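Local coordinates for regulatory protein SdiA (Escherichia coli, PDB 4LFU) that activates transcription of the ftsQAZ cell-division genes and, as a LuxR-type quorum-sensing receptor, responds to autoinducers made by other bacteria, at residues E29-A34 / D40-C45; D98-S101 / L106-A109; T120-L125 / L130-F135; S181-E186 / L204-N209; F213-M218 / P225-V230. All blocks are in the same frame, centred on the assembly; numbering follows the deposited sequence.

The five contacts fall into two groups. Interactions 1, 2 and 3 lie in the autoinducer-binding domain, and interactions 4 and 5 in the LuxR-type DNA-binding domain. Interactions 1 and 3 share the central sheet: S43 N bonds to S134 O and C45 O to F132 N, and their centres are 12 Å apart. Interaction 2 stands off the sheet, its centre 19 Å from that of interaction 3. F100 and S134 each have a bound tetraethylene glycol, probably from crystallisation, about 4 Å from the side chain. Interactions 4 and 5 touch through E184 and helix 208-222. The centres of interactions 3 and 4 are 39 Å apart.

Interaction 1. Residues E29-A34 / D40-C45; sequences EIELQA and DYYSLC
Helix 23-36 packs on strand 41-47 here, as part of the alpha-beta core of the autoinducer-binding domain. Y42 carries the contact. Its ring stands up from the strand and meets two consecutive helix residues, I30 and E31. I30 CG2 lies over one ring face, 4.0 Å from the ring centroid and 29° off the normal. This is a CH-pi contact. The nearest ring atom is Y42 CD2, 3.6 Å from I30 CG2. The I30 and Y42 side chains cross at about a right angle. In Y42, CG sits between the backbone N and the carbonyl carbon (chi1 75°), which lifts the ring toward the helix. E31 adds its CB, 3.7 Å from Y42 CE1. The touch is made by the base of the E31 side chain. I30 uses its other branch further along the strand, where CD1 approaches L44 CG at 4.3 Å. On the helix face turned to helix 6-19, Q33 NE2 donates to E29 OE2 at 2.9 Å. E29 OE2 also takes a salt bridge from R16. D40 and Y41 both face S136 in a classic beta bulge where the strand begins. Strand 41-47 runs between strands 57-61 and 130-137, while helix 147-167 touches I30, Q33 and L44 beside this contact.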
# COMPACT_ATOMS: atom_id res chain seq x y z
N GLU A 29 -13.52 -0.78 -20.86
CA GLU A 29 -14.08 -1.80 -19.97
C GLU A 29 -14.64 -1.20 -18.69
O GLU A 29 -15.68 -1.65 -18.21
CB GLU A 29 -13.04 -2.88 -19.65
CG GLU A 29 -13.57 -4.12 -18.88
CD GLU A 29 -14.74 -4.81 -19.58
OE1 GLU A 29 -14.70 -4.98 -20.82
OE2 GLU A 29 -15.72 -5.19 -18.88
N ILE A 30 -13.97 -0.18 -18.13
CA ILE A 30 -14.49 0.52 -16.94
C ILE A 30 -15.78 1.25 -17.27
O ILE A 30 -16.74 1.17 -16.50
CB ILE A 30 -13.48 1.51 -16.33
CG1 ILE A 30 -12.33 0.77 -15.66
CG2 ILE A 30 -14.20 2.47 -15.35
CD1 ILE A 30 -11.08 1.64 -15.47
N GLU A 31 -15.81 1.92 -18.42
CA GLU A 31 -17.04 2.57 -18.92
C GLU A 31 -18.21 1.58 -19.07
O GLU A 31 -19.31 1.84 -18.56
CB GLU A 31 -16.80 3.32 -20.23
CG GLU A 31 -18.04 4.09 -20.69
CD GLU A 31 -17.81 4.94 -21.92
OE1 GLU A 31 -18.12 6.16 -21.86
OE2 GLU A 31 -17.31 4.41 -22.95
N LEU A 32 -17.96 0.45 -19.72
CA LEU A 32 -18.96 -0.63 -19.85
C LEU A 32 -19.46 -1.17 -18.51
O LEU A 32 -20.66 -1.38 -18.34
CB LEU A 32 -18.40 -1.76 -20.71
CG LEU A 32 -19.35 -2.68 -21.49
CD1 LEU A 32 -19.36 -4.12 -20.94
CD2 LEU A 32 -20.79 -2.09 -21.65
N GLN A 33 -18.54 -1.38 -17.56
CA GLN A 33 -18.87 -1.85 -16.20
C GLN A 33 -19.68 -0.83 -15.41
O GLN A 33 -20.60 -1.19 -14.70
CB GLN A 33 -17.59 -2.20 -15.42
CG GLN A 33 -16.89 -3.46 -15.87
CD GLN A 33 -17.79 -4.67 -15.82
OE1 GLN A 33 -18.55 -4.86 -14.86
NE2 GLN A 33 -17.73 -5.50 -16.88
N ALA A 34 -19.33 0.45 -15.53
CA ALA A 34 -20.12 1.52 -14.91
C ALA A 34 -21.57 1.45 -15.41
O ALA A 34 -22.52 1.50 -14.61
CB ALA A 34 -19.51 2.87 -15.25
N ASP A 40 -23.69 6.64 -15.09
CA ASP A 40 -23.52 7.44 -16.29
C ASP A 40 -22.05 7.73 -16.53
O ASP A 40 -21.57 7.70 -17.67
CB ASP A 40 -24.28 8.76 -16.15
CG ASP A 40 -25.77 8.56 -16.08
OD1 ASP A 40 -26.30 7.71 -16.83
OD2 ASP A 40 -26.42 9.22 -15.26
N TYR A 41 -21.33 8.00 -15.45
CA TYR A 41 -19.95 8.41 -15.59
C TYR A 41 -19.01 7.65 -14.68
O TYR A 41 -19.41 7.11 -13.67
CB TYR A 41 -19.83 9.91 -15.31
CG TYR A 41 -20.69 10.81 -16.17
CD1 TYR A 41 -20.34 11.10 -17.49
CD2 TYR A 41 -21.84 11.41 -15.66
CE1 TYR A 41 -21.12 11.95 -18.28
CE2 TYR A 41 -22.64 12.25 -16.45
CZ TYR A 41 -22.26 12.53 -17.74
OH TYR A 41 -23.02 13.36 -18.50
N TYR A 42 -17.74 7.62 -15.06
CA TYR A 42 -16.66 7.15 -14.20
C TYR A 42 -15.54 8.19 -14.28
O TYR A 42 -15.49 9.00 -15.21
CB TYR A 42 -16.13 5.79 -14.68
CG TYR A 42 -15.27 5.90 -15.93
CD1 TYR A 42 -15.86 5.90 -17.19
CD2 TYR A 42 -13.86 6.00 -15.85
CE1 TYR A 42 -15.11 6.03 -18.33
CE2 TYR A 42 -13.09 6.11 -17.00
CZ TYR A 42 -13.73 6.12 -18.23
OH TYR A 42 -13.03 6.24 -19.42
N SER A 43 -14.68 8.18 -13.27
CA SER A 43 -13.41 8.87 -13.33
C SER A 43 -12.36 8.01 -12.62
O SER A 43 -12.63 7.42 -11.59
CB SER A 43 -13.51 10.27 -12.73
OG SER A 43 -13.73 10.24 -11.33
N LEU A 44 -11.16 7.93 -13.19
CA LEU A 44 -10.08 7.21 -12.56
C LEU A 44 -9.01 8.25 -12.28
O LEU A 44 -8.47 8.84 -13.22
CB LEU A 44 -9.59 6.11 -13.51
CG LEU A 44 -9.22 4.69 -13.01
CD1 LEU A 44 -7.94 4.16 -13.77
CD2 LEU A 44 -9.03 4.56 -11.48
N CYS A 45 -8.76 8.53 -10.99
CA CYS A 45 -7.78 9.53 -10.50
C CYS A 45 -6.71 8.89 -9.64
O CYS A 45 -7.00 8.06 -8.79
CB CYS A 45 -8.42 10.61 -9.62
SG CYS A 45 -9.76 11.51 -10.39

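Interaction 2. Residues D98-S101 / L106-A109; sequences DLFS and LWEA
F100 meets W107 first through its CB, which lies 3.7 Å from W107 CB. The same F100 CB is 3.8 Å from W107 CD1, on the pyrrole side of the indole. One atom further out, F100 CG is 4.0 Å from W107 CD1. CD2 follows at 4.1 Å from that same indole carbon. The tryptophan therefore meets the base of the phenylalanine and one flank of its ring. The two rings are oblique, with planes at 36° and the centroids of the phenyl and five-membered rings 5.8 Å apart. In W107, CG is anti to the backbone N (chi1 177°), which directs the indole back toward the loop. The contact folds the loop after strand 92-94 against helix 104-112, the helix that this loop leads into. It belongs to the autoinducer-binding domain, at the surface of the chain. Polar bonds also tie the two parts together: W107 NE1 donates to D97 OD1, and S101 O accepts from Q104 NE2. Farther along the phenyl ring, F100 CE1 meets L106 CD1 at 4.0 Å. This methyl group lies at the ring edge, near its plane. P81 also packs on F100, and a bound tetraethylene glycol, probably from the crystallisation liquor, lies about 4 Å from its side chain.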
# COMPACT_ATOMS: atom_id res chain seq x y z
N ASP A 98 -23.61 14.77 3.66
CA ASP A 98 -22.68 15.15 4.75
C ASP A 98 -21.24 15.21 4.30
O ASP A 98 -20.47 16.00 4.83
CB ASP A 98 -22.81 14.21 5.96
CG ASP A 98 -24.25 14.00 6.39
OD1 ASP A 98 -25.01 13.33 5.64
OD2 ASP A 98 -24.63 14.53 7.47
N LEU A 99 -20.89 14.36 3.34
CA LEU A 99 -19.55 14.27 2.72
C LEU A 99 -19.07 15.62 2.18
O LEU A 99 -17.86 15.93 2.24
CB LEU A 99 -19.60 13.25 1.58
CG LEU A 99 -18.56 12.15 1.38
CD1 LEU A 99 -18.63 11.59 -0.03
CD2 LEU A 99 -17.16 12.63 1.67
N PHE A 100 -20.02 16.43 1.71
CA PHE A 100 -19.71 17.66 0.99
C PHE A 100 -19.92 18.95 1.77
O PHE A 100 -19.89 20.02 1.19
CB PHE A 100 -20.48 17.69 -0.33
CG PHE A 100 -20.09 16.58 -1.28
CD1 PHE A 100 -19.04 16.76 -2.18
CD2 PHE A 100 -20.74 15.35 -1.25
CE1 PHE A 100 -18.66 15.73 -3.05
CE2 PHE A 100 -20.38 14.32 -2.10
CZ PHE A 100 -19.34 14.50 -3.01
N SER A 101 -20.08 18.86 3.09
CA SER A 101 -20.40 20.05 3.90
C SER A 101 -19.27 21.07 3.96
O SER A 101 -19.50 22.26 4.21
CB SER A 101 -20.81 19.65 5.31
OG SER A 101 -19.71 19.15 6.06
N LEU A 106 -18.47 22.64 -4.69
CA LEU A 106 -18.39 21.45 -5.56
C LEU A 106 -19.75 20.76 -5.69
O LEU A 106 -20.18 20.39 -6.78
CB LEU A 106 -17.35 20.44 -5.01
CG LEU A 106 -16.61 19.42 -5.89
CD1 LEU A 106 -16.21 18.19 -5.06
CD2 LEU A 106 -17.36 19.00 -7.15
N TRP A 107 -20.40 20.57 -4.55
CA TRP A 107 -21.71 19.94 -4.44
C TRP A 107 -22.76 20.75 -5.22
O TRP A 107 -23.57 20.18 -5.95
CB TRP A 107 -22.06 19.79 -2.95
CG TRP A 107 -23.44 19.20 -2.56
CD1 TRP A 107 -23.75 17.88 -2.35
CD2 TRP A 107 -24.64 19.94 -2.26
NE1 TRP A 107 -25.06 17.75 -1.97
CE2 TRP A 107 -25.64 18.99 -1.91
CE3 TRP A 107 -24.97 21.31 -2.26
CZ2 TRP A 107 -26.95 19.37 -1.55
CZ3 TRP A 107 -26.28 21.69 -1.92
CH2 TRP A 107 -27.25 20.71 -1.57
N GLU A 108 -22.70 22.09 -5.10
CA GLU A 108 -23.64 22.99 -5.81
C GLU A 108 -23.43 22.99 -7.30
O GLU A 108 -24.38 22.86 -8.05
CB GLU A 108 -23.56 24.44 -5.27
CG GLU A 108 -24.13 24.59 -3.86
CD GLU A 108 -24.10 26.01 -3.33
OE1 GLU A 108 -24.00 26.98 -4.15
OE2 GLU A 108 -24.20 26.15 -2.09
N ALA A 109 -22.18 23.14 -7.74
CA ALA A 109 -21.83 22.99 -9.16
C ALA A 109 -22.27 21.64 -9.72
O ALA A 109 -22.87 21.59 -10.77
CB ALA A 109 -20.33 23.21 -9.37

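Interaction 3. Residues T120-L125 / L130-F135; sequences TQYLML and LGFLSF
Q121 and L133 form a hydrogen-bonded antiparallel pair. Q121 N donates to L133 O at 2.8 Å, and L133 N returns a bond to Q121 O, also at 2.8 Å. L123 and G131 repeat this two residues on, with L123 N to G131 O at 3.0 Å and G131 N to L123 O at 2.8 Å. All four bonds are nearly straight. At the non-hydrogen-bonded pair on the other side of Q121 and L133, the hydroxyls T120 OG1 and S134 OG bond at 2.8 Å, and either could be the donor. Both oxygens lie beside their own backbone N, anti to the carbonyl carbon (chi1 -50° in T120, -77° in S134). W95 NE1 also bonds to T120 OG1, so two partners hold this hydroxyl. The packing follows on the same face as T120 and S134. Y122 and F132 lie side by side and point the same way. Their planes are 18° apart, but the rings are slid so far that they barely overlap. The close contact is Y122 CB to F132 CD1, 3.5 Å. L130 CD2 lies at the edge of the Y122 ring and also reaches M124 CB, at 3.7 Å. M124 packs on L125 of the second subunit. On the other face, L133 packs on I30 and L44, and Q121 OE1 bonds to H92. Strands 117-124 and 130-137 thus form a beta hairpin within the five-stranded antiparallel sheet of the autoinducer-binding domain.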
# COMPACT_ATOMS: atom_id res chain seq x y z
N THR A 120 -17.40 5.90 -4.66
CA THR A 120 -15.96 5.82 -4.96
C THR A 120 -15.32 4.60 -4.29
O THR A 120 -15.65 4.24 -3.15
CB THR A 120 -15.23 7.13 -4.58
OG1 THR A 120 -15.95 8.23 -5.14
CG2 THR A 120 -13.78 7.16 -5.11
N GLN A 121 -14.44 3.93 -5.02
CA GLN A 121 -13.61 2.88 -4.45
C GLN A 121 -12.15 3.30 -4.57
O GLN A 121 -11.75 3.85 -5.57
CB GLN A 121 -13.83 1.56 -5.16
CG GLN A 121 -13.09 0.40 -4.49
CD GLN A 121 -13.87 -0.22 -3.36
OE1 GLN A 121 -15.10 -0.10 -3.29
NE2 GLN A 121 -13.17 -0.92 -2.48
N TYR A 122 -11.35 3.05 -3.53
CA TYR A 122 -9.92 3.35 -3.63
C TYR A 122 -8.95 2.22 -3.23
O TYR A 122 -9.32 1.29 -2.48
CB TYR A 122 -9.58 4.67 -2.94
CG TYR A 122 -8.94 4.55 -1.59
CD1 TYR A 122 -7.56 4.74 -1.41
CD2 TYR A 122 -9.72 4.28 -0.49
CE1 TYR A 122 -6.98 4.60 -0.14
CE2 TYR A 122 -9.17 4.15 0.76
CZ TYR A 122 -7.81 4.31 0.94
OH TYR A 122 -7.33 4.20 2.22
N LEU A 123 -7.73 2.33 -3.75
CA LEU A 123 -6.63 1.43 -3.48
C LEU A 123 -5.29 2.15 -3.50
O LEU A 123 -5.01 2.96 -4.41
CB LEU A 123 -6.58 0.31 -4.53
CG LEU A 123 -5.55 -0.79 -4.23
CD1 LEU A 123 -5.95 -1.54 -2.97
CD2 LEU A 123 -5.36 -1.75 -5.39
N MET A 124 -4.44 1.81 -2.53
CA MET A 124 -3.05 2.20 -2.60
C MET A 124 -2.28 1.19 -3.43
O MET A 124 -2.33 0.01 -3.15
CB MET A 124 -2.40 2.27 -1.23
CG MET A 124 -0.89 2.52 -1.36
SD MET A 124 -0.18 3.09 0.17
CE MET A 124 -0.24 1.61 1.18
N LEU A 125 -1.56 1.68 -4.43
CA LEU A 125 -0.77 0.81 -5.32
C LEU A 125 0.63 0.43 -4.76
O LEU A 125 1.12 1.07 -3.82
CB LEU A 125 -0.68 1.45 -6.72
CG LEU A 125 -2.06 1.76 -7.31
CD1 LEU A 125 -1.95 2.79 -8.42
CD2 LEU A 125 -2.76 0.49 -7.77
N LEU A 130 -2.11 6.61 -4.98
CA LEU A 130 -3.45 6.29 -4.51
C LEU A 130 -4.39 6.40 -5.69
O LEU A 130 -4.49 7.47 -6.31
CB LEU A 130 -3.88 7.25 -3.38
CG LEU A 130 -3.15 7.24 -2.02
CD1 LEU A 130 -3.77 8.30 -1.15
CD2 LEU A 130 -3.28 5.88 -1.32
N GLY A 131 -5.05 5.30 -5.99
CA GLY A 131 -5.99 5.26 -7.10
C GLY A 131 -7.40 5.31 -6.58
O GLY A 131 -7.74 4.66 -5.58
N PHE A 132 -8.22 6.12 -7.25
CA PHE A 132 -9.63 6.31 -6.90
C PHE A 132 -10.50 6.03 -8.13
O PHE A 132 -10.32 6.65 -9.18
CB PHE A 132 -9.87 7.74 -6.44
CG PHE A 132 -9.12 8.12 -5.18
CD1 PHE A 132 -9.73 8.03 -3.94
CD2 PHE A 132 -7.80 8.58 -5.25
CE1 PHE A 132 -9.04 8.35 -2.79
CE2 PHE A 132 -7.09 8.95 -4.09
CZ PHE A 132 -7.71 8.83 -2.87
N LEU A 133 -11.44 5.11 -8.00
CA LEU A 133 -12.41 4.88 -9.07
C LEU A 133 -13.80 5.35 -8.62
O LEU A 133 -14.35 4.83 -7.66
CB LEU A 133 -12.44 3.40 -9.46
CG LEU A 133 -13.49 3.00 -10.52
CD1 LEU A 133 -13.20 3.63 -11.88
CD2 LEU A 133 -13.54 1.49 -10.61
N SER A 134 -14.35 6.33 -9.32
CA SER A 134 -15.68 6.88 -9.01
C SER A 134 -16.65 6.53 -10.10
O SER A 134 -16.30 6.57 -11.26
CB SER A 134 -15.61 8.38 -8.94
OG SER A 134 -15.04 8.79 -7.73
N PHE A 135 -17.86 6.16 -9.72
CA PHE A 135 -19.00 6.09 -10.65
C PHE A 135 -20.02 7.14 -10.24
O PHE A 135 -20.23 7.38 -9.06
CB PHE A 135 -19.68 4.72 -10.61
CG PHE A 135 -18.84 3.58 -11.15
CD1 PHE A 135 -17.88 3.78 -12.13
CD2 PHE A 135 -19.06 2.28 -10.69
CE1 PHE A 135 -17.12 2.73 -12.63
CE2 PHE A 135 -18.31 1.22 -11.21
CZ PHE A 135 -17.34 1.45 -12.17

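Interaction 4. Residues S181-E186 / L204-N209; sequences SKREKE and LSISEN
The guanidinium of R183 has L204 CD1 over one face, offset toward the rim and 4.2 Å from NH1. A water lies at its edge, in the plane. R183 NH2 donates to this water at 3.1 Å, and the water donates to L204 O. The arginine thus reaches the end of helix 197-204 through solvent as well as directly. I206 CG2 comes close to R183 NH2, at 3.2 Å, from an oblique direction. The chain of R183 bends at chi2 (62°) and chi3 (134°), which carries its end over to this loop. R183 NH1 also makes a salt bridge to E186 OE1 at 2.9 Å, one helical turn along. That bond meets the syn side of the carboxylate, 33° out of its plane. E186 itself packs on L204, with OE2 3.5 Å from L204 CD2. Residues 205-207 link helices 197-204 and 208-222 as the turn of the predicted helix-turn-helix motif. The first of these helices ends in a Schellman motif with S205 at positive phi, and S207 is the N-cap of the second. Helix 182-192 starts with a capping box. E184 N donates to S181 OG at 2.9 Å, and S181 N donates to E184 OE2 at 3.2 Å. K221 forms a salt bridge with E184 OE2, and H214 packs on R183.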
# COMPACT_ATOMS: atom_id res chain seq x y z
N SER A 181 21.49 0.52 -9.62
CA SER A 181 22.24 -0.71 -9.47
C SER A 181 22.06 -1.17 -8.05
O SER A 181 21.69 -0.38 -7.18
CB SER A 181 23.73 -0.44 -9.72
OG SER A 181 24.33 0.27 -8.63
N LYS A 182 22.36 -2.45 -7.82
CA LYS A 182 22.37 -3.03 -6.49
C LYS A 182 23.21 -2.21 -5.51
O LYS A 182 22.80 -1.97 -4.39
CB LYS A 182 22.93 -4.46 -6.53
CG LYS A 182 21.93 -5.54 -6.90
CD LYS A 182 22.44 -6.94 -6.45
CE LYS A 182 22.79 -6.99 -4.93
NZ LYS A 182 21.61 -6.79 -3.99
N ARG A 183 24.42 -1.84 -5.94
CA ARG A 183 25.35 -1.08 -5.10
C ARG A 183 24.83 0.33 -4.81
O ARG A 183 24.98 0.82 -3.70
CB ARG A 183 26.72 -0.99 -5.77
CG ARG A 183 27.74 -0.17 -5.00
CD ARG A 183 28.00 -0.78 -3.66
NE ARG A 183 29.43 -0.84 -3.38
CZ ARG A 183 29.98 -1.65 -2.49
NH1 ARG A 183 29.23 -2.49 -1.79
NH2 ARG A 183 31.30 -1.63 -2.32
N GLU A 184 24.24 0.98 -5.81
CA GLU A 184 23.60 2.29 -5.60
C GLU A 184 22.50 2.21 -4.54
O GLU A 184 22.52 2.98 -3.58
CB GLU A 184 23.08 2.85 -6.94
CG GLU A 184 24.22 3.33 -7.82
CD GLU A 184 23.81 3.80 -9.22
OE1 GLU A 184 24.63 4.53 -9.82
OE2 GLU A 184 22.72 3.45 -9.73
N LYS A 185 21.57 1.26 -4.69
CA LYS A 185 20.51 0.99 -3.70
C LYS A 185 21.04 0.71 -2.29
O LYS A 185 20.52 1.24 -1.29
CB LYS A 185 19.61 -0.16 -4.17
CG LYS A 185 18.76 0.18 -5.38
CD LYS A 185 17.73 -0.91 -5.68
CE LYS A 185 17.87 -1.40 -7.13
NZ LYS A 185 16.57 -1.57 -7.87
N GLU A 186 22.11 -0.09 -2.19
CA GLU A 186 22.74 -0.38 -0.90
C GLU A 186 23.25 0.89 -0.19
O GLU A 186 22.98 1.10 0.98
CB GLU A 186 23.86 -1.42 -1.06
CG GLU A 186 24.72 -1.63 0.20
CD GLU A 186 25.75 -2.74 0.00
OE1 GLU A 186 26.48 -2.69 -1.00
OE2 GLU A 186 25.81 -3.67 0.84
N LEU A 204 30.94 -0.43 4.40
CA LEU A 204 31.12 -1.21 3.16
C LEU A 204 32.58 -1.49 2.78
O LEU A 204 32.84 -2.16 1.78
CB LEU A 204 30.38 -0.53 1.98
CG LEU A 204 28.89 -0.24 2.15
CD1 LEU A 204 28.35 0.57 0.97
CD2 LEU A 204 28.09 -1.52 2.34
N SER A 205 33.53 -0.97 3.56
CA SER A 205 34.96 -1.15 3.28
C SER A 205 35.37 -0.62 1.90
O SER A 205 36.08 -1.28 1.14
CB SER A 205 35.37 -2.63 3.45
OG SER A 205 35.01 -3.11 4.73
N ILE A 206 34.88 0.58 1.56
CA ILE A 206 35.24 1.29 0.34
C ILE A 206 35.67 2.72 0.73
O ILE A 206 35.61 3.09 1.89
CB ILE A 206 34.08 1.31 -0.69
CG1 ILE A 206 32.76 1.73 0.00
CG2 ILE A 206 33.97 -0.04 -1.39
CD1 ILE A 206 31.58 1.95 -0.92
N SER A 207 36.13 3.50 -0.23
CA SER A 207 36.52 4.87 0.02
C SER A 207 35.31 5.83 -0.06
O SER A 207 34.27 5.51 -0.63
CB SER A 207 37.60 5.28 -0.97
OG SER A 207 37.06 5.42 -2.27
N GLU A 208 35.45 7.01 0.53
CA GLU A 208 34.46 8.06 0.43
C GLU A 208 34.23 8.48 -1.03
O GLU A 208 33.11 8.82 -1.42
CB GLU A 208 34.86 9.26 1.28
CG GLU A 208 34.42 9.15 2.72
CD GLU A 208 34.97 10.26 3.59
OE1 GLU A 208 34.54 11.42 3.41
OE2 GLU A 208 35.83 9.97 4.47
N ASN A 209 35.30 8.46 -1.82
CA ASN A 209 35.23 8.73 -3.25
C ASN A 209 34.28 7.82 -3.98
O ASN A 209 33.54 8.27 -4.84
CB ASN A 209 36.61 8.60 -3.88
CG ASN A 209 37.37 9.87 -3.83
OD1 ASN A 209 37.10 10.80 -4.61
ND2 ASN A 209 38.31 9.96 -2.90
O HOH W 1 31.52 -3.79 -0.15

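Interaction 5. Residues F213-M218 / P225-V230; sequences FHQKNM and PNKTQV
Q215 and K227 cross at an angle where two helices of the LuxR-type DNA-binding domain meet. Helix 208-222 carries Q215 and M218. The first part of this helix belongs to the predicted helix-turn-helix motif. Helix 227-237 carries K227 and V230 and follows after a short loop. The Q215 chain bends at chi2 (-71°), which brings its amide to K227. There OE1 is 3.7 Å from K227 CB. This touches only the base of the lysine, whose extended chain leads away from the contact. The other end of the Q215 amide is held by helix 182-192, since NE2 bonds to T191 OG1, and I187 of that helix also packs on Q215. One turn further along, M218 and V230 point toward each other. F180 packs on both residues. T228 of helix 227-237 packs on T228 of the second subunit, so this helix also takes part in the dimer. In V230, CG1 is anti to the backbone N (chi1 -177°), and it is this methyl that lies 4.1 Å from M218 CB.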
# COMPACT_ATOMS: atom_id res chain seq x y z
N PHE A 213 30.88 8.86 -5.58
CA PHE A 213 30.72 8.47 -6.97
C PHE A 213 29.31 7.95 -7.21
O PHE A 213 28.61 8.46 -8.06
CB PHE A 213 31.76 7.38 -7.33
CG PHE A 213 31.72 6.91 -8.77
CD1 PHE A 213 31.67 7.83 -9.84
CD2 PHE A 213 31.78 5.54 -9.07
CE1 PHE A 213 31.65 7.39 -11.17
CE2 PHE A 213 31.78 5.09 -10.41
CZ PHE A 213 31.72 6.02 -11.45
N HIS A 214 28.92 6.93 -6.46
CA HIS A 214 27.57 6.36 -6.57
C HIS A 214 26.42 7.36 -6.30
O HIS A 214 25.43 7.36 -7.04
CB HIS A 214 27.44 5.11 -5.68
CG HIS A 214 28.30 3.97 -6.13
ND1 HIS A 214 28.10 3.31 -7.32
CD2 HIS A 214 29.38 3.40 -5.55
CE1 HIS A 214 29.00 2.36 -7.45
NE2 HIS A 214 29.79 2.39 -6.39
N GLN A 215 26.58 8.20 -5.28
CA GLN A 215 25.63 9.26 -4.94
C GLN A 215 25.38 10.17 -6.13
O GLN A 215 24.24 10.43 -6.49
CB GLN A 215 26.10 10.12 -3.75
CG GLN A 215 26.24 9.42 -2.40
CD GLN A 215 24.92 9.03 -1.75
OE1 GLN A 215 23.86 9.01 -2.38
NE2 GLN A 215 25.00 8.65 -0.47
N LYS A 216 26.47 10.63 -6.73
CA LYS A 216 26.49 11.45 -7.94
C LYS A 216 25.79 10.85 -9.14
O LYS A 216 25.07 11.56 -9.83
CB LYS A 216 27.93 11.79 -8.31
CG LYS A 216 28.34 13.21 -7.95
CD LYS A 216 28.00 13.56 -6.49
CE LYS A 216 27.41 14.97 -6.36
NZ LYS A 216 26.95 15.24 -4.96
N ASN A 217 26.01 9.55 -9.38
CA ASN A 217 25.38 8.84 -10.50
C ASN A 217 23.85 8.73 -10.35
O ASN A 217 23.13 8.78 -11.34
CB ASN A 217 25.97 7.43 -10.70
CG ASN A 217 27.47 7.45 -11.10
OD1 ASN A 217 28.00 8.46 -11.57
ND2 ASN A 217 28.15 6.31 -10.92
N MET A 218 23.39 8.52 -9.12
CA MET A 218 21.98 8.44 -8.79
C MET A 218 21.33 9.84 -8.92
O MET A 218 20.20 9.97 -9.39
CB MET A 218 21.80 7.92 -7.36
CG MET A 218 21.95 6.41 -7.18
SD MET A 218 21.61 5.82 -5.50
CE MET A 218 23.01 6.45 -4.56
N PRO A 225 18.98 17.43 -6.89
CA PRO A 225 20.04 18.34 -6.38
C PRO A 225 20.96 17.77 -5.27
O PRO A 225 22.05 18.31 -5.03
CB PRO A 225 19.24 19.54 -5.84
CG PRO A 225 17.94 18.97 -5.45
CD PRO A 225 17.64 17.83 -6.40
N ASN A 226 20.53 16.71 -4.59
CA ASN A 226 21.32 16.12 -3.50
C ASN A 226 20.83 14.70 -3.17
O ASN A 226 19.86 14.25 -3.75
CB ASN A 226 21.28 17.01 -2.23
CG ASN A 226 19.88 17.45 -1.87
OD1 ASN A 226 19.62 18.64 -1.75
ND2 ASN A 226 18.95 16.52 -1.73
N LYS A 227 21.50 14.03 -2.23
CA LYS A 227 21.21 12.65 -1.84
C LYS A 227 19.88 12.49 -1.07
O LYS A 227 19.27 11.42 -1.09
CB LYS A 227 22.37 12.10 -1.00
CG LYS A 227 22.58 12.80 0.34
CD LYS A 227 23.95 12.49 0.93
CE LYS A 227 23.92 12.66 2.45
NZ LYS A 227 25.24 12.37 3.08
N THR A 228 19.47 13.55 -0.37
CA THR A 228 18.24 13.55 0.44
C THR A 228 17.02 13.34 -0.42
O THR A 228 16.18 12.52 -0.07
CB THR A 228 18.04 14.86 1.28
OG1 THR A 228 19.24 15.15 2.00
CG2 THR A 228 16.87 14.68 2.28
N GLN A 229 16.94 14.09 -1.52
CA GLN A 229 15.85 13.94 -2.49
C GLN A 229 15.86 12.54 -3.12
O GLN A 229 14.80 11.93 -3.32
CB GLN A 229 15.87 15.03 -3.61
CG GLN A 229 14.66 14.82 -4.55
CD GLN A 229 14.66 15.64 -5.83
OE1 GLN A 229 14.34 16.82 -5.81
NE2 GLN A 229 14.96 14.99 -6.96
N VAL A 230 17.05 12.02 -3.43
CA VAL A 230 17.15 10.65 -3.98
C VAL A 230 16.65 9.60 -3.00
O VAL A 230 15.81 8.76 -3.34
CB VAL A 230 18.57 10.28 -4.42
CG1 VAL A 230 18.57 8.88 -5.05
CG2 VAL A 230 19.08 11.30 -5.37